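ATP phosphoribosyltransferase (Thermotoga maritima, PDB 1O63) probably catalyses the first step of histidine biosynthesis, joining ATP to 5-phosphoribose 1-diphosphate to give phosphoribosyl-ATP and diphosphate. Local coordinates at residues 52-57 / 74-79. Numbering follows the deposited sequence.
Sequences TYLVHG and TSLIQP
Leu-76 reaches from the loop after helix 66-71 to the last turn of helix 50-55, where its forked end packs on Leu-54 and Val-55. Its CB points toward the helix, and a chi1 of -46° sets CG anti to its own carbonyl carbon and nearer the helix than CB; with chi2 at 163° both methyls then face Leu-54. CD1 lies 3.9 Å from Leu-54 CD1, methyl against methyl, and a little farther from Leu-54 CB. The other methyl, CD2, touches both helix residues: it comes 3.7 Å from Leu-54 CB and 4.1 Å from Val-55 CG2, the branch of the valine that stands beside its backbone N. The side chains of Val-55 and Leu-76 cross at about a right angle. At the margin, Val-55 CG2 also approaches Thr-74 CG2 at 4.4 Å. Within the loop, Leu-76 N makes a weak bond to Thr-74 OG1 (3.4 Å). Cutting this leucine back to an alanine removes both methyls and is likely to leave Leu-54 CB and CD1 and Val-55 CG2 without their partner, opening a gap between loop and helix. Pro-51 and Pro-178 also touch Leu-76, while Leu-54 reaches Val-175 of strand 161-176. Gly-57, with positive phi, leaves helical geometry in a Schellman motif, and the whole is apolar packing of a connecting loop on a helix end within the periplasmic-binding-protein-like fold of HisG.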
ATOM      1  N   THR A  52      14.217   0.781   1.965  1.00 20.85           N
ATOM      2  CA  THR A  52      14.541   1.687   0.854  1.00 22.34           C
ATOM      3  C   THR A  52      15.337   2.882   1.333  1.00 21.21           C
ATOM      4  O   THR A  52      16.354   3.278   0.727  1.00 22.92           O
ATOM      5  CB  THR A  52      13.228   2.167   0.205  1.00 23.39           C
ATOM      6  OG1 THR A  52      12.495   1.008  -0.262  1.00 26.03           O
ATOM      7  CG2 THR A  52      13.477   3.119  -0.938  1.00 25.74           C
ATOM      8  N   TYR A  53      14.943   3.513   2.442  1.00 22.70           N
ATOM      9  CA  TYR A  53      15.696   4.640   2.981  1.00 22.77           C
ATOM     10  C   TYR A  53      17.107   4.238   3.379  1.00 24.10           C
ATOM     11  O   TYR A  53      18.058   5.039   3.242  1.00 23.58           O
ATOM     12  CB  TYR A  53      14.974   5.257   4.217  1.00 21.98           C
ATOM     13  CG  TYR A  53      13.951   6.292   3.749  1.00 23.19           C
ATOM     14  CD1 TYR A  53      12.844   5.917   2.993  1.00 23.28           C
ATOM     15  CD2 TYR A  53      14.141   7.628   4.016  1.00 24.76           C
ATOM     16  CE1 TYR A  53      11.938   6.863   2.548  1.00 22.92           C
ATOM     17  CE2 TYR A  53      13.262   8.581   3.576  1.00 25.07           C
ATOM     18  CZ  TYR A  53      12.160   8.192   2.830  1.00 25.46           C
ATOM     19  OH  TYR A  53      11.305   9.183   2.400  1.00 23.75           O
ATOM     20  N   LEU A  54      17.266   3.044   3.949  1.00 23.51           N
ATOM     21  CA  LEU A  54      18.579   2.566   4.350  1.00 24.25           C
ATOM     22  C   LEU A  54      19.454   2.165   3.164  1.00 26.48           C
ATOM     23  O   LEU A  54      20.619   2.575   3.049  1.00 24.73           O
ATOM     24  CB  LEU A  54      18.422   1.340   5.275  1.00 21.93           C
ATOM     25  CG  LEU A  54      17.803   1.702   6.649  1.00 26.66           C
ATOM     26  CD1 LEU A  54      17.151   0.475   7.284  1.00 23.79           C
ATOM     27  CD2 LEU A  54      18.913   2.233   7.544  1.00 27.06           C
ATOM     28  N   VAL A  55      18.879   1.374   2.244  1.00 26.11           N
ATOM     29  CA  VAL A  55      19.667   0.904   1.093  1.00 27.46           C
ATOM     30  C   VAL A  55      20.207   2.061   0.286  1.00 27.69           C
ATOM     31  O   VAL A  55      21.355   2.038  -0.199  1.00 26.62           O
ATOM     32  CB  VAL A  55      18.858  -0.049   0.209  1.00 30.55           C
ATOM     33  CG1 VAL A  55      19.654  -0.455  -1.030  1.00 34.47           C
ATOM     34  CG2 VAL A  55      18.441  -1.302   0.981  1.00 30.62           C
ATOM     35  N   HIS A  56      19.419   3.118   0.113  1.00 26.93           N
ATOM     36  CA  HIS A  56      19.854   4.306  -0.613  1.00 28.05           C
ATOM     37  C   HIS A  56      20.828   5.149   0.190  1.00 27.99           C
ATOM     38  O   HIS A  56      21.355   6.137  -0.335  1.00 30.16           O
ATOM     39  CB  HIS A  56      18.628   5.145  -1.040  1.00 26.08           C
ATOM     40  CG  HIS A  56      17.990   4.599  -2.287  1.00 28.98           C
ATOM     41  ND1 HIS A  56      17.186   3.476  -2.272  1.00 30.45           N
ATOM     42  CD2 HIS A  56      18.059   5.008  -3.575  1.00 27.95           C
ATOM     43  CE1 HIS A  56      16.773   3.211  -3.515  1.00 27.71           C
ATOM     44  NE2 HIS A  56      17.293   4.114  -4.308  1.00 31.43           N
ATOM     45  N   GLY A  57      21.042   4.860   1.461  1.00 27.54           N
ATOM     46  CA  GLY A  57      21.986   5.582   2.286  1.00 28.49           C
ATOM     47  C   GLY A  57      21.517   6.873   2.895  1.00 27.49           C
ATOM     48  O   GLY A  57      22.376   7.654   3.384  1.00 27.26           O
ATOM     49  N   THR A  74      16.941  -7.671   1.556  1.00 38.10           N
ATOM     50  CA  THR A  74      17.951  -6.623   1.544  1.00 38.99           C
ATOM     51  C   THR A  74      19.287  -7.192   2.048  1.00 39.16           C
ATOM     52  O   THR A  74      19.328  -8.282   2.621  1.00 37.32           O
ATOM     53  CB  THR A  74      17.590  -5.461   2.496  1.00 42.24           C
ATOM     54  OG1 THR A  74      17.608  -5.959   3.835  1.00 42.91           O
ATOM     55  CG2 THR A  74      16.209  -4.885   2.211  1.00 41.98           C
ATOM     56  N   SER A  75      20.327  -6.373   1.969  1.00 38.23           N
ATOM     57  CA  SER A  75      21.625  -6.771   2.505  1.00 40.67           C
ATOM     58  C   SER A  75      21.874  -6.156   3.878  1.00 38.57           C
ATOM     59  O   SER A  75      22.949  -6.354   4.465  1.00 40.42           O
ATOM     60  CB  SER A  75      22.746  -6.325   1.539  1.00 44.09           C
ATOM     61  OG  SER A  75      22.529  -4.942   1.229  1.00 47.00           O
ATOM     62  N   LEU A  76      20.916  -5.447   4.433  1.00 35.54           N
ATOM     63  CA  LEU A  76      21.051  -4.778   5.707  1.00 33.81           C
ATOM     64  C   LEU A  76      21.419  -5.686   6.869  1.00 32.05           C
ATOM     65  O   LEU A  76      21.010  -6.840   7.016  1.00 31.69           O
ATOM     66  CB  LEU A  76      19.770  -3.981   6.029  1.00 32.32           C
ATOM     67  CG  LEU A  76      19.226  -3.142   4.870  1.00 30.43           C
ATOM     68  CD1 LEU A  76      17.779  -2.744   5.130  1.00 26.16           C
ATOM     69  CD2 LEU A  76      20.121  -1.909   4.674  1.00 30.01           C
ATOM     70  N   ILE A  77      22.155  -5.095   7.809  1.00 30.58           N
ATOM     71  CA  ILE A  77      22.631  -5.759   9.008  1.00 28.77           C
ATOM     72  C   ILE A  77      21.647  -5.675  10.158  1.00 28.45           C
ATOM     73  O   ILE A  77      21.149  -4.593  10.474  1.00 26.50           O
ATOM     74  CB  ILE A  77      23.946  -5.038   9.443  1.00 32.25           C
ATOM     75  CG1 ILE A  77      25.030  -5.315   8.374  1.00 31.24           C
ATOM     76  CG2 ILE A  77      24.427  -5.441  10.812  1.00 28.15           C
ATOM     77  CD1 ILE A  77      26.146  -4.272   8.482  1.00 34.81           C
ATOM     78  N   GLN A  78      21.431  -6.790  10.850  1.00 27.44           N
ATOM     79  CA  GLN A  78      20.574  -6.804  12.028  1.00 27.20           C
ATOM     80  C   GLN A  78      21.467  -6.991  13.256  1.00 28.95           C
ATOM     81  O   GLN A  78      21.988  -8.111  13.426  1.00 28.05           O
ATOM     82  CB  GLN A  78      19.576  -7.979  11.978  1.00 27.31           C
ATOM     83  CG  GLN A  78      18.465  -7.827  10.958  1.00 29.77           C
ATOM     84  CD  GLN A  78      17.374  -8.890  11.122  1.00 31.05           C
ATOM     85  OE1 GLN A  78      16.872  -9.140  12.239  1.00 25.86           O
ATOM     86  NE2 GLN A  78      17.022  -9.492  10.008  1.00 29.96           N
ATOM     87  N   PRO A  79      21.708  -5.950  14.037  1.00 27.77           N
ATOM     88  CA  PRO A  79      22.659  -6.032  15.125  1.00 28.26           C
ATOM     89  C   PRO A  79      22.169  -6.930  16.242  1.00 27.92           C
ATOM     90  O   PRO A  79      22.971  -7.581  16.902  1.00 27.42           O
ATOM     91  CB  PRO A  79      22.837  -4.589  15.595  1.00 29.31           C
ATOM     92  CG  PRO A  79      21.568  -3.906  15.133  1.00 26.55           C
ATOM     93  CD  PRO A  79      21.270  -4.554  13.808  1.00 27.28           C
TER